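Local coordinates for solute-binding protein Csal_2479 (Chromohalobacter salexigens, PDB 4P1L) that binds D-glucuronate and probably delivers it to the membrane permease of a tripartite ATP-independent periplasmic (TRAP) transport system, at residues Y36-A41 with A267-G272; S139-G144 with D260-Q265; R146-T151 with L164-M169; G191-S196 with S215-V220. All coordinates share one frame; numbering follows the deposited sequence.

How the contacts relate
The four contacts fall into two neighbouring pairs on a two-lobed solute-binding protein. Contacts 1 and 2, centres about 8 Å apart, both use the long helix 248-282: contact 1 sets it against the start of helix 37-52, contact 2 against strand 135-141 of the five-stranded sheet. Contacts 3 and 4, centres about 11 Å apart, belong to the other lobe and are joined by a probable hydrogen bond from Tyr149 to His217. They follow each other along the chain, nested inside contacts 2 and 1. The centres of contacts 2 and 3 are about 25 Å apart, although their segments nearly adjoin in sequence. The pairs thus flank the sugar: contact 3 holds its carboxylate, while contacts 1 and 2 lie near other binding residues.

Contact 1: Y36-A41 with A267-G272; sequences YPNGKA and ALWEEG
Pro37 and Leu268 are the nearest residues of the two segments, their CA atoms 5.5 Å apart, where the short helix axes run nearly antiparallel at 154°. The proline ring is the bump. It enters the notch between Leu268 and Trp269, its CB 4.1 Å from Leu268 CB and 4.0 Å from Trp269 CE3. Gly272, lacking a side chain, lets the ring's CG edge come close. In return Leu268 sends its CD1 branch into a shallow hollow beside Lys40, where it stops 3.7 Å from Lys40 CB and also lies against the carbonyl oxygen of Pro37. With its CG trans to N (chi1 -176°), Trp269 brings its six-membered ring beside Tyr36. The phenol hydroxyl comes in at the indole edge, Tyr36 OH being 3.5 Å from Trp269 CZ3. Two polar ends beside this apolar seam find partners beyond it: Tyr36 OH bonds to Ser211 OG, Asn38 ND2 to Asn86, and Asn38 OD1 accepts from Gln265 NE2 of the long helix. Tyr36 also stacks on His32, a D-glucuronate-binding residue. An interface so largely apolar probably depends on close fit, while the polar ends of Tyr36 and Asn38 are tied to residues near the sugar.

Contact 2: S139-G144 with D260-Q265; sequences SWFGSG and DAAKEQ
Gln265 reaches from the long helix across the ring of Phe141 to the backbone of Gly142. Its CB sits 3.9 Å from Phe141 CD1. Because CG is turned beside the carbonyl carbon of its own residue, this methylene lands over one face of the phenyl ring, 3.8 Å from its centroid and 17° off the normal, a CH-pi contact. A bend at chi2 then lays the amide almost flat along the ring, the two planes 10° apart, with CD 3.5 Å from Phe141 CB. At the end the amide uses both its functions on one residue: OE1 accepts from Gly142 N at 2.9 Å, the donor lying tilted from the carbonyl plane, and NE2 donates an N-H to Gly142 O at 3.0 Å, on a lone pair in the carbonyl plane. This is a helix packed on an edge strand of the five-stranded sheet; the short axes of 139-141 and 260-265 approach to 7.5 Å at 15°, and the paired bonds fall where strand 135-141 ends and the chain turns away. The same NE2 also serves helix 37-52. Further back along the strand, Ala262 CB lies 3.6 Å from Ser139 CB, while Ser139 OG bonds to Ala258 O.

Contact 3: R146-T151 with L164-M169; sequences RSLYNT and LKVRVM. With BDP (beta-D-glucopyranuronic acid), chain C.
Arg146 and Arg167 project from two strand segments running roughly antiparallel, end-to-end directions 143° apart, whose nearest CA atoms, those of Asn150 and Leu164, are 7.8 Å apart, so side chains alone bridge the gap. At the far end Leu164 lays its two methyls against the amide of Asn150, CD2 being 3.8 Å from Asn150 OD1; that amide is held by Asp152 N and His153 O. Midway, Leu148 CD2 meets Val166 CG1, the two side chains crossing at about a right angle. At the sugar end both guanidinium groups turn to the carboxylate of D-glucuronate. Arg167 approaches with its edge and spends NH1 on O6A, 2.8 Å away and nearly straight at 178°, and NH2 on O6B at 2.9 Å, a bidentate pair of hydrogen bonds. Arg146 comes at its own edge, NH2 to O6A and NH1 to the ring oxygen O5 at 3.0 Å; its NE is held by Glu206. O6A thus receives two arginine bonds, which probably stabilises the charged carboxylate. Selenomethionine Met169 covers the Arg146 guanidinium, its CE 3.5 Å above the plane, while SE and CG pass close to the carboxylate. Arg167, bonded to both carboxylate oxygens, is probably the counterpart of the carboxylate-binding arginine characteristic of TRAP solute-binding proteins.

Contact 4: G191-S196 with S215-V220; sequences GEVYQS and SGHYEV
His217 is sandwiched between Val193 and Ser215: Val193 CG1 rests over one face, 3.7 Å from the ring centroid and 27° off the normal, and Ser215 CB lies on the opposite face. At the imidazole edge, in plane, a water joins NE2 to the backbone of Tyr194, 2.8 Å from His217 NE2 and 3.0 Å from Tyr194 N, which donates to it. ND1, on the other side of the ring, bonds to Tyr149 OH. Both ring nitrogens are thereby engaged, which probably holds the rotation of the imidazole. The ring of Tyr194 is met at its edge by Gly216 O, 3.3 Å from CE1. The segment 215-220 is the turn that leaves helix 209-214, Gly216 having positive phi; Ser215 OG accepts from His217 N, an ST turn, and also bonds to Ser211 O. A chi1 of 177° stretches Tyr194 away from its own backbone N and lays the ring along this turn, ending at Glu219. There Tyr194 OH donates to Glu219 OE1 at 3.2 Å, nearly along the C-O axis, with ring and carboxylate planes 84° apart. Val220 CG2 adds an apolar touch to Tyr194 CE1 at 4.2 Å. Val193, on its other branch, packs CG2 against Arg167 NE.

Contact 1: Y36-A41 with A267-G272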
loop_
_atom_site.group_PDB
_atom_site.type_symbol
_atom_site.label_atom_id
_atom_site.label_comp_id
_atom_site.label_asym_id
_atom_site.label_seq_id
_atom_site.Cartn_x
_atom_site.Cartn_y
_atom_site.Cartn_z
ATOM N N TYR A 36 -2.097 11.110 -9.556
ATOM C CA TYR A 36 -2.577 10.385 -8.393
ATOM C C TYR A 36 -2.084 11.114 -7.131
ATOM O O TYR A 36 -1.051 11.743 -7.171
ATOM C CB TYR A 36 -1.982 8.993 -8.469
ATOM C CG TYR A 36 -2.613 7.951 -7.582
ATOM C CD1 TYR A 36 -3.802 7.354 -7.944
ATOM C CD2 TYR A 36 -1.974 7.517 -6.430
ATOM C CE1 TYR A 36 -4.375 6.358 -7.159
ATOM C CE2 TYR A 36 -2.527 6.498 -5.615
ATOM C CZ TYR A 36 -3.731 5.927 -6.010
ATOM O OH TYR A 36 -4.329 4.939 -5.267
ATOM N N PRO A 37 -2.809 11.013 -6.005
ATOM C CA PRO A 37 -2.329 11.733 -4.821
ATOM C C PRO A 37 -0.858 11.480 -4.503
ATOM O O PRO A 37 -0.142 12.442 -4.199
ATOM C CB PRO A 37 -3.227 11.197 -3.715
ATOM C CG PRO A 37 -4.527 10.950 -4.433
ATOM C CD PRO A 37 -4.133 10.412 -5.774
ATOM N N ASN A 38 -0.431 10.212 -4.544
ATOM C CA ASN A 38 0.971 9.880 -4.298
ATOM C C ASN A 38 1.903 10.569 -5.291
ATOM O O ASN A 38 3.021 10.975 -4.934
ATOM C CB ASN A 38 1.205 8.373 -4.400
ATOM C CG ASN A 38 0.384 7.573 -3.389
ATOM O OD1 ASN A 38 -0.727 7.950 -3.001
ATOM N ND2 ASN A 38 0.934 6.453 -2.975
ATOM N N GLY A 39 1.451 10.689 -6.543
ATOM C CA GLY A 39 2.281 11.290 -7.586
ATOM C C GLY A 39 2.531 12.768 -7.300
ATOM O O GLY A 39 3.650 13.262 -7.348
ATOM N N LYS A 40 1.460 13.482 -6.978
ATOM C CA LYS A 40 1.549 14.880 -6.635
ATOM C C LYS A 40 2.493 15.111 -5.451
ATOM O O LYS A 40 3.326 16.010 -5.500
ATOM C CB LYS A 40 0.160 15.428 -6.325
ATOM C CG LYS A 40 -0.800 15.441 -7.521
ATOM C CD LYS A 40 -2.195 15.890 -7.078
ATOM C CE LYS A 40 -3.146 16.100 -8.242
ATOM N NZ LYS A 40 -4.540 16.246 -7.772
ATOM N N ALA A 41 2.369 14.293 -4.401
ATOM C CA ALA A 41 3.149 14.462 -3.177
ATOM C C ALA A 41 4.625 14.244 -3.464
ATOM O O ALA A 41 5.491 14.924 -2.901
ATOM C CB ALA A 41 2.661 13.481 -2.092
ATOM N N ALA A 267 -3.642 14.691 2.983
ATOM C CA ALA A 267 -4.716 15.628 2.670
ATOM C C ALA A 267 -5.278 15.378 1.263
ATOM O O ALA A 267 -6.502 15.340 1.079
ATOM C CB ALA A 267 -4.225 17.088 2.809
ATOM N N LEU A 268 -4.383 15.243 0.274
ATOM C CA LEU A 268 -4.777 14.941 -1.107
ATOM C C LEU A 268 -5.519 13.613 -1.176
ATOM O O LEU A 268 -6.474 13.441 -1.962
ATOM C CB LEU A 268 -3.552 14.856 -2.007
ATOM C CG LEU A 268 -2.799 16.155 -2.239
ATOM C CD1 LEU A 268 -1.525 15.898 -3.072
ATOM C CD2 LEU A 268 -3.715 17.179 -2.921
ATOM N N TRP A 269 -5.045 12.668 -0.371
ATOM C CA TRP A 269 -5.654 11.352 -0.314
ATOM C C TRP A 269 -7.141 11.402 0.030
ATOM O O TRP A 269 -7.967 10.795 -0.655
ATOM C CB TRP A 269 -4.948 10.449 0.695
ATOM C CG TRP A 269 -5.548 9.093 0.657
ATOM C CD1 TRP A 269 -6.395 8.539 1.578
ATOM C CD2 TRP A 269 -5.389 8.116 -0.383
ATOM N NE1 TRP A 269 -6.775 7.280 1.173
ATOM C CE2 TRP A 269 -6.183 7.002 -0.034
ATOM C CE3 TRP A 269 -4.679 8.089 -1.585
ATOM C CZ2 TRP A 269 -6.248 5.854 -0.821
ATOM C CZ3 TRP A 269 -4.747 6.951 -2.376
ATOM C CH2 TRP A 269 -5.546 5.854 -1.996
ATOM N N GLU A 270 -7.493 12.080 1.113
ATOM C CA GLU A 270 -8.905 12.152 1.511
ATOM C C GLU A 270 -9.788 12.727 0.396
ATOM O O GLU A 270 -10.857 12.195 0.080
ATOM C CB GLU A 270 -9.050 12.977 2.785
ATOM C CG GLU A 270 -8.384 12.347 3.988
ATOM C CD GLU A 270 -8.878 10.927 4.254
ATOM O OE1 GLU A 270 -10.121 10.722 4.271
ATOM O OE2 GLU A 270 -8.026 10.014 4.426
ATOM N N GLU A 271 -9.329 13.805 -0.226
ATOM C CA GLU A 271 -10.089 14.409 -1.310
ATOM C C GLU A 271 -10.186 13.434 -2.464
ATOM O O GLU A 271 -11.234 13.304 -3.094
ATOM C CB GLU A 271 -9.415 15.696 -1.786
ATOM C CG GLU A 271 -10.308 16.579 -2.647
ATOM C CD GLU A 271 -10.245 16.263 -4.137
ATOM O OE1 GLU A 271 -9.224 15.689 -4.599
ATOM O OE2 GLU A 271 -11.216 16.616 -4.857
ATOM N N GLY A 272 -9.086 12.741 -2.728
ATOM C CA GLY A 272 -9.001 11.846 -3.861
ATOM C C GLY A 272 -9.964 10.670 -3.712
ATOM O O GLY A 272 -10.563 10.210 -4.681
#

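Contact 2: S139-G144 with D260-Q265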
loop_
_atom_site.group_PDB
_atom_site.type_symbol
_atom_site.label_atom_id
_atom_site.label_comp_id
_atom_site.label_asym_id
_atom_site.label_seq_id
_atom_site.Cartn_x
_atom_site.Cartn_y
_atom_site.Cartn_z
ATOM N N SER A 139 9.104 9.069 5.530
ATOM C CA SER A 139 7.743 9.403 5.919
ATOM C C SER A 139 6.793 8.329 5.435
ATOM O O SER A 139 7.173 7.471 4.634
ATOM C CB SER A 139 7.355 10.765 5.361
ATOM O OG SER A 139 7.346 10.745 3.947
ATOM N N TRP A 140 5.563 8.372 5.941
ATOM C CA TRP A 140 4.535 7.370 5.618
ATOM C C TRP A 140 3.367 8.012 4.880
ATOM O O TRP A 140 2.802 8.978 5.370
ATOM C CB TRP A 140 3.999 6.712 6.883
ATOM C CG TRP A 140 5.045 6.067 7.722
ATOM C CD1 TRP A 140 5.528 6.521 8.912
ATOM C CD2 TRP A 140 5.725 4.847 7.450
ATOM N NE1 TRP A 140 6.484 5.667 9.392
ATOM C CE2 TRP A 140 6.610 4.615 8.530
ATOM C CE3 TRP A 140 5.660 3.913 6.424
ATOM C CZ2 TRP A 140 7.438 3.496 8.596
ATOM C CZ3 TRP A 140 6.505 2.793 6.489
ATOM C CH2 TRP A 140 7.365 2.600 7.572
ATOM N N PHE A 141 3.033 7.459 3.717
ATOM C CA PHE A 141 1.843 7.828 2.956
ATOM C C PHE A 141 0.674 6.901 3.354
ATOM O O PHE A 141 0.883 5.740 3.746
ATOM C CB PHE A 141 2.072 7.666 1.447
ATOM C CG PHE A 141 2.968 8.711 0.799
ATOM C CD1 PHE A 141 3.559 9.718 1.526
ATOM C CD2 PHE A 141 3.220 8.655 -0.568
ATOM C CE1 PHE A 141 4.399 10.654 0.904
ATOM C CE2 PHE A 141 4.035 9.595 -1.188
ATOM C CZ PHE A 141 4.626 10.589 -0.439
ATOM N N GLY A 142 -0.554 7.394 3.213
ATOM C CA GLY A 142 -1.734 6.562 3.361
ATOM C C GLY A 142 -2.212 5.900 2.073
ATOM O O GLY A 142 -1.938 6.389 0.973
ATOM N N SER A 143 -2.915 4.775 2.192
ATOM C CA SER A 143 -3.562 4.192 1.021
ATOM C C SER A 143 -4.973 3.673 1.369
ATOM O O SER A 143 -5.458 2.740 0.758
ATOM C CB SER A 143 -2.698 3.106 0.350
ATOM O OG SER A 143 -2.647 1.878 1.102
ATOM N N GLY A 144 -5.610 4.291 2.359
ATOM C CA GLY A 144 -6.982 3.953 2.710
ATOM C C GLY A 144 -7.131 2.491 3.112
ATOM O O GLY A 144 -6.187 1.833 3.586
ATOM N N ASP A 260 6.847 16.909 5.116
ATOM C CA ASP A 260 5.882 17.826 4.490
ATOM C C ASP A 260 5.117 17.132 3.341
ATOM O O ASP A 260 3.903 17.292 3.190
ATOM C CB ASP A 260 6.583 19.084 3.940
ATOM C CG ASP A 260 7.263 19.912 5.028
ATOM O OD1 ASP A 260 6.928 19.729 6.220
ATOM O OD2 ASP A 260 8.143 20.742 4.685
ATOM N N ALA A 261 5.836 16.391 2.507
ATOM C CA ALA A 261 5.188 15.666 1.409
ATOM C C ALA A 261 4.151 14.652 1.894
ATOM O O ALA A 261 3.110 14.489 1.250
ATOM C CB ALA A 261 6.218 14.972 0.540
ATOM N N ALA A 262 4.429 13.940 2.994
ATOM C CA ALA A 262 3.452 12.990 3.557
ATOM C C ALA A 262 2.226 13.721 4.106
ATOM O O ALA A 262 1.094 13.273 3.932
ATOM C CB ALA A 262 4.084 12.127 4.664
ATOM N N LYS A 263 2.439 14.862 4.756
ATOM C CA LYS A 263 1.306 15.634 5.253
ATOM C C LYS A 263 0.394 16.035 4.073
ATOM O O LYS A 263 -0.846 15.971 4.151
ATOM C CB LYS A 263 1.798 16.861 6.024
ATOM C CG LYS A 263 0.688 17.648 6.702
ATOM C CD LYS A 263 1.240 18.594 7.785
ATOM C CE LYS A 263 0.236 19.669 8.188
ATOM N NZ LYS A 263 0.226 20.830 7.241
ATOM N N GLU A 264 1.026 16.421 2.973
ATOM C CA GLU A 264 0.301 16.835 1.768
ATOM C C GLU A 264 -0.416 15.625 1.173
ATOM O O GLU A 264 -1.598 15.692 0.841
ATOM C CB GLU A 264 1.250 17.429 0.717
ATOM C CG GLU A 264 0.509 17.812 -0.564
ATOM C CD GLU A 264 1.406 18.272 -1.702
ATOM O OE1 GLU A 264 2.640 18.221 -1.574
ATOM O OE2 GLU A 264 0.863 18.695 -2.737
ATOM N N GLN A 265 0.319 14.520 1.038
ATOM C CA GLN A 265 -0.250 13.302 0.479
ATOM C C GLN A 265 -1.505 12.862 1.233
ATOM O O GLN A 265 -2.473 12.416 0.623
ATOM C CB GLN A 265 0.762 12.173 0.495
ATOM C CG GLN A 265 0.288 10.944 -0.260
ATOM C CD GLN A 265 -0.470 9.934 0.587
ATOM O OE1 GLN A 265 -0.439 9.954 1.815
ATOM N NE2 GLN A 265 -1.146 9.034 -0.077
#

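Contact 3: R146-T151 with L164-M169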
loop_
_atom_site.group_PDB
_atom_site.type_symbol
_atom_site.label_atom_id
_atom_site.label_comp_id
_atom_site.label_asym_id
_atom_site.label_seq_id
_atom_site.Cartn_x
_atom_site.Cartn_y
_atom_site.Cartn_z
ATOM N N ARG A 146 -8.433 -1.289 1.563
ATOM C CA ARG A 146 -8.684 -2.081 0.357
ATOM C C ARG A 146 -9.924 -2.961 0.512
ATOM O O ARG A 146 -10.101 -3.642 1.533
ATOM C CB ARG A 146 -7.491 -2.977 0.025
ATOM C CG ARG A 146 -6.156 -2.196 -0.102
ATOM C CD ARG A 146 -4.954 -3.100 -0.206
ATOM N NE ARG A 146 -4.886 -3.903 -1.433
ATOM C CZ ARG A 146 -4.151 -3.613 -2.506
ATOM N NH1 ARG A 146 -3.412 -2.522 -2.555
ATOM N NH2 ARG A 146 -4.175 -4.429 -3.555
ATOM N N SER A 147 -10.766 -2.958 -0.515
ATOM C CA SER A 147 -11.981 -3.768 -0.538
ATOM C C SER A 147 -12.101 -4.577 -1.821
ATOM O O SER A 147 -11.512 -4.234 -2.867
ATOM C CB SER A 147 -13.215 -2.867 -0.370
ATOM O OG SER A 147 -13.242 -2.290 0.917
ATOM N N LEU A 148 -12.887 -5.645 -1.745
ATOM C CA LEU A 148 -13.103 -6.550 -2.871
ATOM C C LEU A 148 -13.975 -5.953 -3.950
ATOM O O LEU A 148 -15.043 -5.394 -3.670
ATOM C CB LEU A 148 -13.823 -7.830 -2.430
ATOM C CG LEU A 148 -13.132 -8.888 -1.607
ATOM C CD1 LEU A 148 -14.170 -9.939 -1.144
ATOM C CD2 LEU A 148 -12.026 -9.543 -2.410
ATOM N N TYR A 149 -13.560 -6.136 -5.190
ATOM C CA TYR A 149 -14.457 -5.897 -6.302
ATOM C C TYR A 149 -14.444 -7.037 -7.300
ATOM O O TYR A 149 -13.424 -7.696 -7.460
ATOM C CB TYR A 149 -14.141 -4.579 -6.991
ATOM C CG TYR A 149 -12.682 -4.291 -7.297
ATOM C CD1 TYR A 149 -12.097 -4.688 -8.502
ATOM C CD2 TYR A 149 -11.913 -3.551 -6.415
ATOM C CE1 TYR A 149 -10.784 -4.347 -8.797
ATOM C CE2 TYR A 149 -10.595 -3.213 -6.703
ATOM C CZ TYR A 149 -10.026 -3.627 -7.879
ATOM O OH TYR A 149 -8.712 -3.268 -8.144
ATOM N N ASN A 150 -15.575 -7.277 -7.950
ATOM C CA ASN A 150 -15.701 -8.408 -8.863
ATOM C C ASN A 150 -16.735 -8.139 -9.941
ATOM O O ASN A 150 -17.446 -7.130 -9.920
ATOM C CB ASN A 150 -15.995 -9.730 -8.133
ATOM C CG ASN A 150 -17.449 -9.873 -7.707
ATOM O OD1 ASN A 150 -18.224 -10.573 -8.343
ATOM N ND2 ASN A 150 -17.810 -9.228 -6.621
ATOM N N THR A 151 -16.769 -9.035 -10.906
ATOM C CA THR A 151 -17.582 -8.844 -12.094
ATOM C C THR A 151 -18.968 -9.459 -11.994
ATOM O O THR A 151 -19.770 -9.287 -12.916
ATOM C CB THR A 151 -16.909 -9.507 -13.317
ATOM O OG1 THR A 151 -16.781 -10.911 -13.076
ATOM C CG2 THR A 151 -15.560 -8.908 -13.593
ATOM N N LEU A 164 -15.062 -17.063 -6.681
ATOM C CA LEU A 164 -14.368 -15.935 -7.280
ATOM C C LEU A 164 -12.867 -16.180 -7.316
ATOM O O LEU A 164 -12.266 -16.586 -6.327
ATOM C CB LEU A 164 -14.668 -14.630 -6.534
ATOM C CG LEU A 164 -16.135 -14.190 -6.432
ATOM C CD1 LEU A 164 -16.238 -12.888 -5.637
ATOM C CD2 LEU A 164 -16.747 -14.009 -7.789
ATOM N N LYS A 165 -12.279 -15.926 -8.475
ATOM C CA LYS A 165 -10.844 -15.904 -8.632
ATOM C C LYS A 165 -10.418 -14.442 -8.526
ATOM O O LYS A 165 -10.740 -13.617 -9.410
ATOM C CB LYS A 165 -10.454 -16.490 -9.981
ATOM C CG LYS A 165 -8.950 -16.592 -10.222
ATOM C CD LYS A 165 -8.675 -17.631 -11.304
ATOM C CE LYS A 165 -7.190 -17.851 -11.524
ATOM N NZ LYS A 165 -6.631 -16.786 -12.397
ATOM N N VAL A 166 -9.703 -14.137 -7.446
ATOM C CA VAL A 166 -9.354 -12.768 -7.095
ATOM C C VAL A 166 -7.849 -12.542 -7.174
ATOM O O VAL A 166 -7.043 -13.280 -6.567
ATOM C CB VAL A 166 -9.819 -12.412 -5.661
ATOM C CG1 VAL A 166 -9.639 -10.902 -5.382
ATOM C CG2 VAL A 166 -11.274 -12.847 -5.406
ATOM N N ARG A 167 -7.470 -11.529 -7.944
ATOM C CA ARG A 167 -6.082 -11.097 -8.000
ATOM C C ARG A 167 -5.681 -10.457 -6.684
ATOM O O ARG A 167 -6.456 -9.712 -6.080
ATOM C CB ARG A 167 -5.858 -10.088 -9.125
ATOM C CG ARG A 167 -4.462 -9.555 -9.188
ATOM C CD ARG A 167 -4.305 -8.255 -8.406
ATOM N NE ARG A 167 -2.945 -7.718 -8.464
ATOM C CZ ARG A 167 -2.577 -6.580 -7.892
ATOM N NH1 ARG A 167 -3.465 -5.861 -7.194
ATOM N NH2 ARG A 167 -1.322 -6.166 -7.987
ATOM N N VAL A 168 -4.465 -10.769 -6.254
ATOM C CA VAL A 168 -3.842 -10.131 -5.105
ATOM C C VAL A 168 -2.429 -9.713 -5.473
ATOM O O VAL A 168 -1.899 -10.106 -6.518
ATOM C CB VAL A 168 -3.812 -11.067 -3.872
ATOM C CG1 VAL A 168 -5.203 -11.313 -3.367
ATOM C CG2 VAL A 168 -3.092 -12.375 -4.178
HETATM N N MSE A 169 -1.830 -8.883 -4.627
HETATM C CA MSE A 169 -0.431 -8.540 -4.764
HETATM C C MSE A 169 0.388 -9.768 -4.359
HETATM O O MSE A 169 -0.166 -10.748 -3.832
HETATM C CB MSE A 169 -0.102 -7.349 -3.863
HETATM C CG MSE A 169 -0.784 -6.067 -4.308
HETATM SE SE MSE A 169 -0.185 -4.479 -3.331
HETATM C CE MSE A 169 -0.943 -4.921 -1.609
HETATM C C1 BDP C . -2.250 0.296 -4.581
HETATM C C2 BDP C . -0.856 0.653 -4.087
HETATM C C3 BDP C . 0.130 0.352 -5.151
HETATM C C4 BDP C . 0.024 -1.107 -5.465
HETATM C C5 BDP C . -1.415 -1.472 -5.915
HETATM C C6 BDP C . -1.588 -2.961 -6.206
HETATM O O2 BDP C . -0.871 2.044 -3.816
HETATM O O3 BDP C . 1.505 0.584 -4.540
HETATM O O4 BDP C . 0.958 -1.464 -6.499
HETATM O O5 BDP C . -2.313 -1.100 -4.917
HETATM O O6A BDP C . -2.726 -3.466 -5.935
HETATM O O1 BDP C . -3.174 0.528 -3.575
HETATM O O6B BDP C . -0.666 -3.596 -6.760
#

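Contact 4: G191-S196 with S215-V220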
loop_
_atom_site.group_PDB
_atom_site.type_symbol
_atom_site.label_atom_id
_atom_site.label_comp_id
_atom_site.label_asym_id
_atom_site.label_seq_id
_atom_site.Cartn_x
_atom_site.Cartn_y
_atom_site.Cartn_z
ATOM N N GLY A 191 -0.303 -3.611 -13.115
ATOM C CA GLY A 191 -0.518 -3.152 -14.474
ATOM C C GLY A 191 -1.264 -4.124 -15.365
ATOM O O GLY A 191 -1.851 -3.733 -16.371
ATOM N N GLU A 192 -1.267 -5.391 -14.975
ATOM C CA GLU A 192 -1.893 -6.429 -15.775
ATOM C C GLU A 192 -3.342 -6.716 -15.396
ATOM O O GLU A 192 -4.041 -7.488 -16.078
ATOM C CB GLU A 192 -1.077 -7.705 -15.651
ATOM C CG GLU A 192 0.265 -7.611 -16.328
ATOM C CD GLU A 192 1.127 -8.818 -16.080
ATOM O OE1 GLU A 192 0.588 -9.850 -15.617
ATOM O OE2 GLU A 192 2.346 -8.725 -16.358
ATOM N N VAL A 193 -3.802 -6.094 -14.320
ATOM C CA VAL A 193 -5.084 -6.499 -13.735
ATOM C C VAL A 193 -6.249 -6.126 -14.637
ATOM O O VAL A 193 -7.187 -6.912 -14.791
ATOM C CB VAL A 193 -5.288 -5.918 -12.335
ATOM C CG1 VAL A 193 -6.696 -6.233 -11.800
ATOM C CG2 VAL A 193 -4.232 -6.455 -11.402
ATOM N N TYR A 194 -6.169 -4.942 -15.250
ATOM C CA TYR A 194 -7.270 -4.440 -16.075
ATOM C C TYR A 194 -7.619 -5.399 -17.196
ATOM O O TYR A 194 -8.775 -5.804 -17.344
ATOM C CB TYR A 194 -6.916 -3.088 -16.681
ATOM C CG TYR A 194 -7.995 -2.562 -17.603
ATOM C CD1 TYR A 194 -9.155 -1.982 -17.087
ATOM C CD2 TYR A 194 -7.862 -2.650 -18.978
ATOM C CE1 TYR A 194 -10.152 -1.491 -17.928
ATOM C CE2 TYR A 194 -8.855 -2.165 -19.825
ATOM C CZ TYR A 194 -9.989 -1.589 -19.296
ATOM O OH TYR A 194 -10.959 -1.098 -20.127
ATOM N N GLN A 195 -6.613 -5.750 -17.998
ATOM C CA GLN A 195 -6.823 -6.646 -19.135
ATOM C C GLN A 195 -7.256 -8.011 -18.636
ATOM O O GLN A 195 -8.045 -8.684 -19.293
ATOM C CB GLN A 195 -5.559 -6.783 -19.995
ATOM C CG GLN A 195 -5.193 -5.540 -20.819
ATOM C CD GLN A 195 -6.303 -5.067 -21.764
ATOM O OE1 GLN A 195 -7.078 -5.866 -22.292
ATOM N NE2 GLN A 195 -6.382 -3.746 -21.965
ATOM N N SER A 196 -6.733 -8.432 -17.479
ATOM C CA SER A 196 -7.069 -9.745 -16.953
ATOM C C SER A 196 -8.557 -9.834 -16.555
ATOM O O SER A 196 -9.219 -10.856 -16.775
ATOM C CB SER A 196 -6.142 -10.096 -15.791
ATOM O OG SER A 196 -6.304 -11.445 -15.411
ATOM N N SER A 215 -7.076 3.020 -12.138
ATOM C CA SER A 215 -6.639 1.881 -12.955
ATOM C C SER A 215 -7.637 1.472 -14.036
ATOM O O SER A 215 -7.287 0.716 -14.932
ATOM C CB SER A 215 -6.448 0.644 -12.082
ATOM O OG SER A 215 -7.720 0.219 -11.603
ATOM N N GLY A 216 -8.880 1.918 -13.911
ATOM C CA GLY A 216 -9.938 1.538 -14.835
ATOM C C GLY A 216 -10.643 0.235 -14.470
ATOM O O GLY A 216 -11.497 -0.221 -15.222
ATOM N N HIS A 217 -10.305 -0.365 -13.329
ATOM C CA HIS A 217 -10.872 -1.674 -12.983
ATOM C C HIS A 217 -12.368 -1.594 -12.846
ATOM O O HIS A 217 -13.063 -2.534 -13.191
ATOM C CB HIS A 217 -10.253 -2.246 -11.703
ATOM C CG HIS A 217 -8.781 -2.488 -11.807
ATOM N ND1 HIS A 217 -8.008 -2.859 -10.735
ATOM C CD2 HIS A 217 -7.939 -2.394 -12.862
ATOM C CE1 HIS A 217 -6.749 -2.982 -11.121
ATOM N NE2 HIS A 217 -6.690 -2.729 -12.415
ATOM N N TYR A 218 -12.859 -0.437 -12.405
ATOM C CA TYR A 218 -14.289 -0.241 -12.183
ATOM C C TYR A 218 -15.107 -0.372 -13.467
ATOM O O TYR A 218 -16.299 -0.624 -13.411
ATOM C CB TYR A 218 -14.525 1.135 -11.574
ATOM C CG TYR A 218 -14.421 2.288 -12.551
ATOM C CD1 TYR A 218 -13.200 2.843 -12.874
ATOM C CD2 TYR A 218 -15.567 2.853 -13.113
ATOM C CE1 TYR A 218 -13.102 3.910 -13.752
ATOM C CE2 TYR A 218 -15.476 3.921 -13.993
ATOM C CZ TYR A 218 -14.247 4.446 -14.298
ATOM O OH TYR A 218 -14.146 5.499 -15.163
ATOM N N GLU A 219 -14.467 -0.203 -14.615
ATOM C CA GLU A 219 -15.162 -0.330 -15.885
ATOM C C GLU A 219 -15.517 -1.772 -16.203
ATOM O O GLU A 219 -16.370 -2.018 -17.051
ATOM C CB GLU A 219 -14.309 0.226 -17.024
ATOM C CG GLU A 219 -14.003 1.706 -16.924
ATOM C CD GLU A 219 -12.918 2.121 -17.897
ATOM O OE1 GLU A 219 -12.634 1.336 -18.828
ATOM O OE2 GLU A 219 -12.336 3.211 -17.719
ATOM N N VAL A 220 -14.841 -2.731 -15.568
ATOM C CA VAL A 220 -15.080 -4.135 -15.882
ATOM C C VAL A 220 -15.661 -4.883 -14.681
ATOM O O VAL A 220 -16.553 -5.721 -14.820
ATOM C CB VAL A 220 -13.801 -4.825 -16.384
ATOM C CG1 VAL A 220 -14.047 -6.329 -16.585
ATOM C CG2 VAL A 220 -13.325 -4.172 -17.677
HETATM O O HOH W 1 -4.456 -2.787 -14.087
#